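Local structure of EF0056 (Enterococcus faecalis, 6ORI) at residues Lys27-Ser32 with His174-Lys179; Val116-Ile119 with Leu125-Gly128; His244-Glu249 with Gln390-Thr395; Phe252-Ser257 with Thr261-Asn266. The protein is of unknown molecular function but belongs to the enterococcal surface, where its immunoglobulin-like N-terminal region is probably associated with biofilm formation. All coordinates share one frame; numbering follows the deposited sequence. Where two conformers were deposited one is given.

Contact 1: Lys27-Ser32 with His174-Lys179; sequences KNYNFS and HQDDDK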
loop_
_atom_site.group_PDB
_atom_site.type_symbol
_atom_site.label_atom_id
_atom_site.label_comp_id
_atom_site.label_asym_id
_atom_site.label_seq_id
_atom_site.Cartn_x
_atom_site.Cartn_y
_atom_site.Cartn_z
ATOM N N LYS A 27 -0.424 7.863 -19.606
ATOM C CA LYS A 27 0.375 6.782 -20.129
ATOM C C LYS A 27 1.288 6.285 -19.013
ATOM O O LYS A 27 1.574 7.008 -18.047
ATOM C CB LYS A 27 1.199 7.240 -21.335
ATOM C CG LYS A 27 2.309 8.222 -21.001
ATOM C CD LYS A 27 3.127 8.572 -22.240
ATOM C CE LYS A 27 3.979 7.394 -22.690
ATOM N NZ LYS A 27 5.408 7.783 -22.877
ATOM N N ASN A 28 1.766 5.062 -19.147
ATOM C CA ASN A 28 2.671 4.510 -18.164
ATOM C C ASN A 28 4.018 5.184 -18.278
ATOM O O ASN A 28 4.614 5.263 -19.355
ATOM C CB ASN A 28 2.750 2.997 -18.326
ATOM C CG ASN A 28 1.391 2.339 -18.111
ATOM O OD1 ASN A 28 0.469 2.543 -18.897
ATOM N ND2 ASN A 28 1.254 1.589 -17.035
ATOM N N TYR A 29 4.459 5.742 -17.163
ATOM C CA TYR A 29 5.706 6.489 -17.099
ATOM C C TYR A 29 6.790 5.635 -16.426
ATOM O O TYR A 29 6.657 4.433 -16.336
ATOM C CB TYR A 29 5.478 7.841 -16.391
ATOM C CG TYR A 29 4.782 8.880 -17.249
ATOM C CD1 TYR A 29 5.376 9.345 -18.421
ATOM C CD2 TYR A 29 3.556 9.415 -16.888
ATOM C CE1 TYR A 29 4.753 10.345 -19.200
ATOM C CE2 TYR A 29 2.938 10.392 -17.656
ATOM C CZ TYR A 29 3.525 10.828 -18.820
ATOM O OH TYR A 29 2.906 11.799 -19.588
ATOM N N ASN A 30 7.847 6.265 -15.936
ATOM C CA ASN A 30 9.004 5.549 -15.430
ATOM C C ASN A 30 9.206 5.733 -13.928
ATOM O O ASN A 30 10.274 5.454 -13.402
ATOM C CB ASN A 30 10.262 6.021 -16.158
ATOM C CG ASN A 30 10.092 6.053 -17.666
ATOM O OD1 ASN A 30 9.568 5.108 -18.268
ATOM N ND2 ASN A 30 10.526 7.150 -18.283
ATOM N N PHE A 31 8.185 6.214 -13.248
ATOM C CA PHE A 31 8.164 6.187 -11.779
ATOM C C PHE A 31 7.855 4.770 -11.359
ATOM O O PHE A 31 7.131 4.068 -12.073
ATOM C CB PHE A 31 7.113 7.147 -11.240
ATOM C CG PHE A 31 7.360 8.571 -11.643
ATOM C CD1 PHE A 31 6.857 9.075 -12.830
ATOM C CD2 PHE A 31 8.106 9.411 -10.844
ATOM C CE1 PHE A 31 7.101 10.378 -13.203
ATOM C CE2 PHE A 31 8.356 10.700 -11.215
ATOM C CZ PHE A 31 7.865 11.181 -12.399
ATOM N N SER A 32 8.358 4.315 -10.217
ATOM C CA SER A 32 8.046 2.969 -9.767
ATOM C C SER A 32 7.574 2.866 -8.334
ATOM O O SER A 32 7.046 1.834 -7.974
ATOM C CB SER A 32 9.206 2.000 -10.007
ATOM O OG SER A 32 10.369 2.438 -9.346
ATOM N N HIS A 174 0.432 17.237 -14.585
ATOM C CA HIS A 174 -0.290 18.433 -15.025
ATOM C C HIS A 174 -0.493 18.459 -16.558
ATOM O O HIS A 174 -1.555 18.890 -17.029
ATOM C CB HIS A 174 0.411 19.713 -14.537
ATOM C CG HIS A 174 0.421 19.891 -13.049
ATOM N ND1 HIS A 174 -0.670 19.646 -12.247
ATOM C CD2 HIS A 174 1.402 20.325 -12.224
ATOM C CE1 HIS A 174 -0.356 19.900 -10.986
ATOM N NE2 HIS A 174 0.895 20.322 -10.950
ATOM N N GLN A 175 0.484 17.965 -17.313
ATOM C CA GLN A 175 0.415 17.968 -18.782
ATOM C C GLN A 175 -0.630 16.974 -19.287
ATOM O O GLN A 175 -1.031 17.015 -20.453
ATOM C CB GLN A 175 1.793 17.653 -19.392
ATOM C CG GLN A 175 2.312 16.241 -19.098
ATOM C CD GLN A 175 3.779 16.036 -19.404
ATOM O OE1 GLN A 175 4.536 16.985 -19.541
ATOM N NE2 GLN A 175 4.191 14.770 -19.492
ATOM N N ASP A 176 -1.034 16.058 -18.412
ATOM C CA ASP A 176 -2.061 15.063 -18.712
ATOM C C ASP A 176 -3.367 15.382 -17.973
ATOM O O ASP A 176 -4.092 14.484 -17.537
ATOM C CB ASP A 176 -1.564 13.672 -18.306
ATOM C CG ASP A 176 -0.345 13.235 -19.095
ATOM O OD1 ASP A 176 -0.484 13.078 -20.326
ATOM O OD2 ASP A 176 0.743 13.038 -18.507
ATOM N N ASP A 177 -3.632 16.677 -17.810
ATOM C CA ASP A 177 -4.861 17.159 -17.176
ATOM C C ASP A 177 -5.084 16.573 -15.781
ATOM O O ASP A 177 -6.198 16.242 -15.396
ATOM C CB ASP A 177 -6.058 16.892 -18.095
ATOM C CG ASP A 177 -5.883 17.530 -19.463
ATOM O OD1 ASP A 177 -5.198 18.579 -19.544
ATOM O OD2 ASP A 177 -6.413 16.986 -20.456
ATOM N N ASP A 178 -3.993 16.461 -15.029
ATOM C CA ASP A 178 -4.006 15.967 -13.643
ATOM C C ASP A 178 -4.488 14.535 -13.495
ATOM O O ASP A 178 -4.951 14.113 -12.430
ATOM C CB ASP A 178 -4.791 16.907 -12.724
ATOM C CG ASP A 178 -4.057 18.186 -12.465
ATOM O OD1 ASP A 178 -2.870 18.271 -12.836
ATOM O OD2 ASP A 178 -4.666 19.113 -11.879
ATOM N N LYS A 179 -4.360 13.767 -14.572
ATOM C CA LYS A 179 -4.607 12.345 -14.513
ATOM C C LYS A 179 -3.528 11.679 -13.667
ATOM O O LYS A 179 -2.434 12.245 -13.435
ATOM C CB LYS A 179 -4.651 11.740 -15.917
ATOM C CG LYS A 179 -5.938 12.077 -16.674
ATOM C CD LYS A 179 -5.940 11.414 -18.052
ATOM C CE LYS A 179 -7.268 11.568 -18.746
ATOM N NZ LYS A 179 -7.424 12.947 -19.302
HETATM O O HOH W 1 -0.653 10.389 -20.978
#
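Tyr29 meets Gln175 and Asp176 in a small polar contact at the protein surface, between the loop that leads into strand 31-38 and the hairpin loop joining strands 166-173 and 179-181. Both direct hydrogen bonds meet at the phenol hydroxyl. It donates to Asp176, with Tyr29 OH and Asp176 OD2 2.7 Å apart; the carboxylate lies at the edge of the ring and takes the proton on its syn lone pair. From the same loop as Asp176, Gln175 comes in with an extended side chain, and its NE2 gives a longer bond of 3.2 Å to Tyr29 OH, leaving almost exactly in the amide plane. A water extends the link, accepting from Lys27 N and donating to Asp176 OD1. The hairpin itself is shaped by a type I' turn from Asp176 to Lys179, and within the same loop His174 ND1 donates to Asp178 OD1 at 2.7 Å. Lys27 CG rests over one face of the Tyr29 ring, which also meets Trp68 edge-to-face. Ser173 OG is a second partner of Asp176 OD2. With one bond given and one received, the rotation of the Tyr29 hydroxyl is effectively set, and the several donors around Asp176 would tend to keep its carboxylate ionised.

Contact 2: Val116-Ile119 with Leu125-Gly128; sequences VNYI and LFAG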
loop_
_atom_site.group_PDB
_atom_site.type_symbol
_atom_site.label_atom_id
_atom_site.label_comp_id
_atom_site.label_asym_id
_atom_site.label_seq_id
_atom_site.Cartn_x
_atom_site.Cartn_y
_atom_site.Cartn_z
ATOM N N VAL A 116 2.067 18.421 -3.023
ATOM C CA VAL A 116 3.458 18.898 -3.000
ATOM C C VAL A 116 4.124 18.409 -4.264
ATOM O O VAL A 116 3.767 17.356 -4.771
ATOM C CB VAL A 116 4.186 18.418 -1.718
ATOM C CG1 VAL A 116 4.489 16.927 -1.725
ATOM C CG2 VAL A 116 5.456 19.208 -1.497
ATOM N N ASN A 117 5.055 19.160 -4.817
ATOM C CA ASN A 117 5.703 18.710 -6.024
ATOM C C ASN A 117 6.570 17.494 -5.745
ATOM O O ASN A 117 7.193 17.371 -4.702
ATOM C CB ASN A 117 6.519 19.839 -6.647
ATOM C CG ASN A 117 5.650 20.895 -7.273
ATOM O OD1 ASN A 117 4.450 20.705 -7.434
ATOM N ND2 ASN A 117 6.267 21.987 -7.693
ATOM N N TYR A 118 6.627 16.592 -6.705
ATOM C CA TYR A 118 7.498 15.432 -6.594
ATOM C C TYR A 118 8.986 15.801 -6.655
ATOM O O TYR A 118 9.783 15.260 -5.897
ATOM C CB TYR A 118 7.138 14.426 -7.712
ATOM C CG TYR A 118 7.926 13.128 -7.681
ATOM C CD1 TYR A 118 9.212 13.063 -8.182
ATOM C CD2 TYR A 118 7.377 11.963 -7.151
ATOM C CE1 TYR A 118 9.940 11.870 -8.152
ATOM C CE2 TYR A 118 8.096 10.775 -7.124
ATOM C CZ TYR A 118 9.369 10.744 -7.632
ATOM O OH TYR A 118 10.084 9.566 -7.603
ATOM N N ILE A 119 9.346 16.715 -7.561
ATOM C CA ILE A 119 10.742 16.949 -7.899
ATOM C C ILE A 119 11.347 18.006 -6.998
ATOM O O ILE A 119 10.817 19.131 -6.885
ATOM C CB ILE A 119 10.887 17.360 -9.376
ATOM C CG1 ILE A 119 10.391 16.238 -10.296
ATOM C CG2 ILE A 119 12.317 17.768 -9.692
ATOM C CD1 ILE A 119 11.346 15.052 -10.431
ATOM N N LEU A 125 10.080 17.101 -3.354
ATOM C CA LEU A 125 10.685 16.162 -2.410
ATOM C C LEU A 125 11.911 15.392 -2.877
ATOM O O LEU A 125 12.818 15.172 -2.097
ATOM C CB LEU A 125 9.656 15.125 -1.957
ATOM C CG LEU A 125 8.362 15.690 -1.366
ATOM C CD1 LEU A 125 7.509 14.580 -0.784
ATOM C CD2 LEU A 125 8.608 16.747 -0.316
ATOM N N PHE A 126 11.903 14.923 -4.120
ATOM C CA PHE A 126 12.824 13.872 -4.566
ATOM C C PHE A 126 13.746 14.333 -5.691
ATOM O O PHE A 126 13.348 15.041 -6.625
ATOM C CB PHE A 126 12.016 12.645 -5.016
ATOM C CG PHE A 126 11.150 12.060 -3.925
ATOM C CD1 PHE A 126 11.711 11.705 -2.708
ATOM C CD2 PHE A 126 9.781 11.895 -4.091
ATOM C CE1 PHE A 126 10.939 11.199 -1.701
ATOM C CE2 PHE A 126 9.009 11.364 -3.062
ATOM C CZ PHE A 126 9.604 11.027 -1.883
ATOM N N ALA A 127 15.000 13.925 -5.601
ATOM C CA ALA A 127 16.005 14.342 -6.570
ATOM C C ALA A 127 15.670 13.759 -7.941
ATOM O O ALA A 127 15.616 12.537 -8.124
ATOM C CB ALA A 127 17.384 13.922 -6.109
ATOM N N GLY A 128 15.431 14.631 -8.918
ATOM C CA GLY A 128 15.014 14.191 -10.234
ATOM C C GLY A 128 16.049 13.346 -10.958
ATOM O O GLY A 128 15.701 12.442 -11.701
#
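Leu125 and Phe126 pack against Val116 and Tyr118, and together with Tyr118 they bury the most surface here. The backbone sets the spacing: Tyr118 O accepts from two successive amides. Phe126 N reaches it at 2.8 Å, nearly in line with the carbonyl, whereas Leu125 N, at 3.2 Å from Tyr118 O, comes from well above the carbonyl plane. With CG placed opposite its own backbone N (chi1 -177°), the Tyr118 ring swings over to the Phe126 side, although its CB sets off away from that segment. There the Phe126 edge points at the Tyr118 face in a T-shaped pair, the planes 62° apart and Phe126 CD2 3.6 Å from Tyr118 CE2. Residues 116-119 carry the end of strand 113-117, of the large antiparallel sheet, into the connection to strand 135-144, where 125-128 lies, and a single beta bridge joins Ile119 to Phe126. Leu125 turns to Val116, its CD1 lying 3.9 Å from Val116 CG1 as the two side chains cross at about a right angle; both Leu125 and Phe126 also press on Ile70 of strand 68-74. Beyond the ring pair, Tyr118 OH is bonded to His59 ND1, and Ile119 CD1 sits 3.8 Å from Gly128 CA.

Contact 3: His244-Glu249 with Gln390-Thr395; sequences HKLTKE and QNTYGT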
loop_
_atom_site.group_PDB
_atom_site.type_symbol
_atom_site.label_atom_id
_atom_site.label_comp_id
_atom_site.label_asym_id
_atom_site.label_seq_id
_atom_site.Cartn_x
_atom_site.Cartn_y
_atom_site.Cartn_z
ATOM N N HIS A 244 0.936 -6.968 -2.637
ATOM C CA HIS A 244 1.897 -6.788 -1.566
ATOM C C HIS A 244 3.144 -6.193 -2.185
ATOM O O HIS A 244 3.842 -6.846 -2.958
ATOM C CB HIS A 244 2.184 -8.143 -0.912
ATOM C CG HIS A 244 3.192 -8.086 0.195
ATOM N ND1 HIS A 244 3.959 -9.182 0.550
ATOM C CD2 HIS A 244 3.518 -7.100 1.064
ATOM C CE1 HIS A 244 4.734 -8.854 1.564
ATOM N NE2 HIS A 244 4.497 -7.590 1.884
ATOM N N LYS A 245 3.406 -4.926 -1.874
ATOM C CA LYS A 245 4.517 -4.221 -2.485
ATOM C C LYS A 245 5.626 -3.952 -1.471
ATOM O O LYS A 245 5.364 -3.483 -0.361
ATOM C CB LYS A 245 4.032 -2.917 -3.126
ATOM C CG LYS A 245 5.103 -2.212 -3.949
ATOM C CD LYS A 245 4.556 -1.000 -4.709
ATOM C CE LYS A 245 5.607 -0.421 -5.648
ATOM N NZ LYS A 245 5.050 0.726 -6.403
ATOM N N LEU A 246 6.847 -4.287 -1.860
ATOM C CA LEU A 246 8.031 -4.145 -1.027
ATOM C C LEU A 246 8.933 -3.076 -1.598
ATOM O O LEU A 246 9.330 -3.145 -2.771
ATOM C CB LEU A 246 8.790 -5.473 -0.931
ATOM C CG LEU A 246 7.958 -6.620 -0.371
ATOM C CD1 LEU A 246 8.765 -7.885 -0.427
ATOM C CD2 LEU A 246 7.543 -6.351 1.034
ATOM N N THR A 247 9.206 -2.072 -0.782
ATOM C CA THR A 247 10.097 -0.966 -1.113
ATOM C C THR A 247 11.463 -1.319 -0.544
ATOM O O THR A 247 11.586 -1.533 0.674
ATOM C CB THR A 247 9.554 0.291 -0.433
ATOM O OG1 THR A 247 8.225 0.568 -0.921
ATOM C CG2 THR A 247 10.477 1.488 -0.613
ATOM N N LYS A 248 12.476 -1.371 -1.390
ATOM C CA LYS A 248 13.803 -1.723 -0.929
ATOM C C LYS A 248 14.558 -0.559 -0.306
ATOM O O LYS A 248 14.270 0.604 -0.564
ATOM C CB LYS A 248 14.626 -2.258 -2.093
ATOM C CG LYS A 248 14.097 -3.550 -2.686
ATOM C CD LYS A 248 15.031 -4.045 -3.816
ATOM C CE LYS A 248 14.516 -5.295 -4.472
ATOM N NZ LYS A 248 15.523 -5.815 -5.452
ATOM N N GLU A 249 15.543 -0.897 0.504
ATOM C CA GLU A 249 16.487 0.070 1.036
ATOM C C GLU A 249 17.596 0.339 0.014
ATOM O O GLU A 249 17.942 1.496 -0.253
ATOM C CB GLU A 249 17.067 -0.480 2.346
ATOM C CG GLU A 249 18.028 0.457 3.061
ATOM C CD GLU A 249 17.342 1.664 3.650
ATOM O OE1 GLU A 249 16.094 1.644 3.803
ATOM O OE2 GLU A 249 18.058 2.638 3.962
ATOM N N GLN A 390 12.357 -7.857 8.310
ATOM C CA GLN A 390 12.019 -6.519 8.765
ATOM C C GLN A 390 11.583 -5.580 7.642
ATOM O O GLN A 390 12.172 -5.558 6.564
ATOM C CB GLN A 390 13.210 -5.933 9.514
ATOM C CG GLN A 390 12.914 -4.648 10.263
ATOM C CD GLN A 390 13.929 -4.328 11.356
ATOM O OE1 GLN A 390 13.582 -4.286 12.541
ATOM N NE2 GLN A 390 15.167 -4.129 10.978
ATOM N N ASN A 391 10.490 -4.866 7.905
ATOM C CA ASN A 391 9.931 -3.857 7.011
ATOM C C ASN A 391 9.275 -4.477 5.777
ATOM O O ASN A 391 9.116 -3.800 4.772
ATOM C CB ASN A 391 10.954 -2.768 6.645
ATOM C CG ASN A 391 11.199 -1.818 7.787
ATOM O OD1 ASN A 391 10.293 -1.502 8.533
ATOM N ND2 ASN A 391 12.430 -1.374 7.931
ATOM N N THR A 392 8.890 -5.756 5.831
ATOM C CA THR A 392 8.146 -6.378 4.731
ATOM C C THR A 392 6.684 -6.588 5.051
ATOM O O THR A 392 5.948 -7.036 4.193
ATOM C CB THR A 392 8.744 -7.717 4.270
ATOM O OG1 THR A 392 8.547 -8.761 5.247
ATOM C CG2 THR A 392 10.210 -7.570 3.908
ATOM N N TYR A 393 6.261 -6.267 6.266
ATOM C CA TYR A 393 4.863 -6.426 6.631
ATOM C C TYR A 393 4.046 -5.257 6.095
ATOM O O TYR A 393 4.394 -4.080 6.318
ATOM C CB TYR A 393 4.691 -6.548 8.155
ATOM C CG TYR A 393 3.264 -6.544 8.621
ATOM C CD1 TYR A 393 2.553 -7.724 8.751
ATOM C CD2 TYR A 393 2.622 -5.342 8.909
ATOM C CE1 TYR A 393 1.211 -7.701 9.204
ATOM C CE2 TYR A 393 1.318 -5.315 9.343
ATOM C CZ TYR A 393 0.623 -6.486 9.470
ATOM O OH TYR A 393 -0.698 -6.427 9.906
ATOM N N GLY A 394 2.964 -5.571 5.406
ATOM C CA GLY A 394 2.001 -4.576 5.002
ATOM C C GLY A 394 0.612 -5.006 5.418
ATOM O O GLY A 394 0.308 -6.198 5.528
ATOM N N THR A 395 -0.238 -4.024 5.653
ATOM C CA THR A 395 -1.635 -4.301 5.927
ATOM C C THR A 395 -2.474 -3.349 5.131
ATOM O O THR A 395 -2.091 -2.198 4.914
ATOM C CB THR A 395 -1.970 -4.225 7.428
ATOM O OG1 THR A 395 -3.335 -4.583 7.644
ATOM C CG2 THR A 395 -1.723 -2.832 7.997
#
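His244 carries its imidazole across to Thr392 because CG stands opposite the backbone N (chi1 179°), while Leu246 turns CG beside its own N (chi1 -58°) and so sends a methyl to the same residue. Both therefore converge on the backbone carbonyl of Thr392. His244 NE2 donates to Thr392 O at 2.8 Å, with the oxygen close to the ring plane; NE2 lies almost in line with the carbonyl, although an N-H...O angle of 150° leaves the bond slightly bent. Leu246 CD2 lies 3.6 Å from that same Thr392 O and 3.7 Å from Thr392 CB, its chain crossing the threonine at a slant. The bond places a proton on NE2, and the carbonyl of the buried Thr392 takes it from a side chain. Strand 239-248 belongs to the five-stranded sheet and strand 394-398 to the four-stranded one, consistent with the two layers of an immunoglobulin-like beta sandwich. Leu246 CG also rests above one face of the His244 ring. Nearby, Thr392 OG1 is bonded to Ile389 O. Beyond strand 394-398 the chain continues to Leu400 and Asp402, two residues of the calcium site, while His244 and Leu246 touch Ser379 and Leu381 of strand 375-382.

Contact 4: Phe252-Ser257 with Thr261-Asn266; sequences FSYSTS and TPWYAN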
loop_
_atom_site.group_PDB
_atom_site.type_symbol
_atom_site.label_atom_id
_atom_site.label_comp_id
_atom_site.label_asym_id
_atom_site.label_seq_id
_atom_site.Cartn_x
_atom_site.Cartn_y
_atom_site.Cartn_z
ATOM N N PHE A 252 18.663 -5.235 -3.059
ATOM C CA PHE A 252 18.638 -6.634 -2.608
ATOM C C PHE A 252 18.542 -7.647 -3.735
ATOM O O PHE A 252 17.756 -7.501 -4.668
ATOM C CB PHE A 252 17.439 -6.828 -1.680
ATOM C CG PHE A 252 17.337 -8.201 -1.062
ATOM C CD1 PHE A 252 18.316 -8.658 -0.203
ATOM C CD2 PHE A 252 16.250 -9.002 -1.320
ATOM C CE1 PHE A 252 18.207 -9.899 0.400
ATOM C CE2 PHE A 252 16.127 -10.246 -0.717
ATOM C CZ PHE A 252 17.107 -10.686 0.131
ATOM N N SER A 253 19.380 -8.673 -3.630
ATOM C CA SER A 253 19.241 -9.896 -4.397
ATOM C C SER A 253 18.954 -11.061 -3.452
ATOM O O SER A 253 19.781 -11.397 -2.593
ATOM C CB SER A 253 20.524 -10.184 -5.156
ATOM O OG SER A 253 20.517 -11.521 -5.646
ATOM N N TYR A 254 17.805 -11.693 -3.630
ATOM C CA TYR A 254 17.481 -12.891 -2.846
ATOM C C TYR A 254 18.459 -14.014 -3.104
ATOM O O TYR A 254 18.952 -14.640 -2.182
ATOM C CB TYR A 254 16.069 -13.362 -3.166
ATOM C CG TYR A 254 15.627 -14.603 -2.403
ATOM C CD1 TYR A 254 15.043 -14.496 -1.146
ATOM C CD2 TYR A 254 15.771 -15.872 -2.954
ATOM C CE1 TYR A 254 14.645 -15.640 -0.444
ATOM C CE2 TYR A 254 15.364 -17.011 -2.272
ATOM C CZ TYR A 254 14.801 -16.884 -1.017
ATOM O OH TYR A 254 14.347 -17.966 -0.294
ATOM N N SER A 255 18.731 -14.255 -4.380
ATOM C CA SER A 255 19.601 -15.346 -4.791
ATOM C C SER A 255 20.988 -15.237 -4.188
ATOM O O SER A 255 21.542 -16.226 -3.705
ATOM C CB SER A 255 19.685 -15.357 -6.320
ATOM O OG SER A 255 18.408 -15.607 -6.868
ATOM N N THR A 256 21.555 -14.042 -4.199
ATOM C CA THR A 256 22.918 -13.880 -3.699
ATOM C C THR A 256 22.998 -13.685 -2.180
ATOM O O THR A 256 23.938 -14.150 -1.553
ATOM C CB THR A 256 23.662 -12.739 -4.381
ATOM O OG1 THR A 256 23.082 -11.491 -4.012
ATOM C CG2 THR A 256 23.622 -12.887 -5.873
ATOM N N SER A 257 21.994 -13.054 -1.579
ATOM C CA SER A 257 22.151 -12.502 -0.244
ATOM C C SER A 257 21.178 -12.983 0.829
ATOM O O SER A 257 21.438 -12.789 2.011
ATOM C CB SER A 257 22.054 -10.975 -0.321
ATOM O OG SER A 257 23.023 -10.459 -1.217
ATOM N N THR A 261 17.017 -18.985 4.601
ATOM C CA THR A 261 16.270 -19.504 3.481
ATOM C C THR A 261 15.829 -20.949 3.695
ATOM O O THR A 261 16.427 -21.681 4.489
ATOM C CB THR A 261 17.131 -19.409 2.223
ATOM O OG1 THR A 261 18.439 -19.944 2.504
ATOM C CG2 THR A 261 17.277 -17.952 1.771
ATOM N N PRO A 262 14.781 -21.383 2.986
ATOM C CA PRO A 262 13.998 -20.557 2.079
ATOM C C PRO A 262 13.016 -19.673 2.823
ATOM O O PRO A 262 12.442 -20.019 3.853
ATOM C CB PRO A 262 13.286 -21.599 1.214
ATOM C CG PRO A 262 13.069 -22.749 2.155
ATOM C CD PRO A 262 14.302 -22.782 3.028
ATOM N N TRP A 263 12.827 -18.489 2.268
ATOM C CA TRP A 263 11.817 -17.593 2.813
ATOM C C TRP A 263 10.424 -18.036 2.398
ATOM O O TRP A 263 10.248 -18.798 1.441
ATOM C CB TRP A 263 12.023 -16.171 2.320
ATOM C CG TRP A 263 13.217 -15.455 2.881
ATOM C CD1 TRP A 263 14.188 -15.952 3.705
ATOM C CD2 TRP A 263 13.556 -14.099 2.635
ATOM N NE1 TRP A 263 15.114 -14.970 3.991
ATOM C CE2 TRP A 263 14.743 -13.825 3.331
ATOM C CE3 TRP A 263 12.963 -13.078 1.883
ATOM C CZ2 TRP A 263 15.343 -12.570 3.305
ATOM C CZ3 TRP A 263 13.563 -11.839 1.848
ATOM C CH2 TRP A 263 14.754 -11.600 2.557
ATOM N N TYR A 264 9.443 -17.532 3.145
ATOM C CA TYR A 264 8.031 -17.762 2.870
ATOM C C TYR A 264 7.344 -16.462 2.539
ATOM O O TYR A 264 7.630 -15.422 3.159
ATOM C CB TYR A 264 7.329 -18.390 4.068
ATOM C CG TYR A 264 7.689 -19.841 4.285
ATOM C CD1 TYR A 264 8.995 -20.204 4.598
ATOM C CD2 TYR A 264 6.758 -20.845 4.118
ATOM C CE1 TYR A 264 9.349 -21.537 4.802
ATOM C CE2 TYR A 264 7.104 -22.187 4.327
ATOM C CZ TYR A 264 8.406 -22.514 4.653
ATOM O OH TYR A 264 8.757 -23.845 4.845
ATOM N N ALA A 265 6.450 -16.529 1.564
ATOM C CA ALA A 265 5.484 -15.475 1.279
ATOM C C ALA A 265 4.245 -15.778 2.103
ATOM O O ALA A 265 3.732 -16.897 2.058
ATOM C CB ALA A 265 5.170 -15.487 -0.219
ATOM N N ASN A 266 3.793 -14.793 2.868
ATOM C CA ASN A 266 2.682 -14.941 3.814
ATOM C C ASN A 266 1.557 -13.996 3.502
ATOM O O ASN A 266 1.792 -12.860 3.079
ATOM C CB ASN A 266 3.103 -14.647 5.275
ATOM C CG ASN A 266 4.141 -15.577 5.785
ATOM O OD1 ASN A 266 3.808 -16.558 6.460
ATOM N ND2 ASN A 266 5.391 -15.311 5.471
#
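Tyr254 OH accepts the backbone amide of Trp263, the two atoms 3.0 Å apart and the N-H...O angle a nearly straight 169°. The ring reaches this point because Tyr254 holds CG opposite its backbone N (chi1 -180°), directing the phenol away from the short helix 254-257 toward residues 261-263. On the way it meets the indole edge-on: Tyr254 CE1 comes within 3.6 Å of Trp263 CD2, over the face of the five-membered ring, and the planes stand 80° apart. This is a clean T-shaped pair, and the hydrogen bond probably helps to set how the phenol sits over the indole. Phe252 adds a third ring. Its plane lies almost parallel to the six-membered ring of Trp263 but slid well aside, with Phe252 CZ 3.5 Å from Trp263 CH2, so the three make an aromatic cluster. Thr261 CG2 and Pro262 CA lie at the hydroxyl as well, next to the cis peptide bond that precedes Pro262. Ser253 is the N-cap of the helix, its OG receiving Thr256 N at 3.1 Å, while Trp263 NE1 is bonded to Lys259 O in the intervening loop. The cluster lies between helix 254-257 and the start of strand 264-269 of the four-stranded sheet: Phe332 stacks on Tyr254, Phe211 of strand 211-221 meets Phe252 edge-to-face, and Trp263 packs on Leu381 of strand 375-382.

Followed from the N terminus, the chain opens contact 1 at residues 27-32, and within that long loop contact 2 closes a short one between 116-119 and 125-128 before contact 1 is completed at 174-179. Further along, contact 3 opens at 244-249, the compact contact 4 sets helix 254-257 against the start of strand 264-269, and contact 3 closes only at 390-395, joining the five-stranded sheet to the four-stranded one. Two nested pairs thus stand in series, and none cross. Within the first pair, Phe31 CE2 packs 3.6 Å from Tyr118 CE1. Between the pairs, Ser32 O and Lys245 NZ, 2.8 Å apart, form a probable hydrogen bond joining the large first sheet to the five-stranded one.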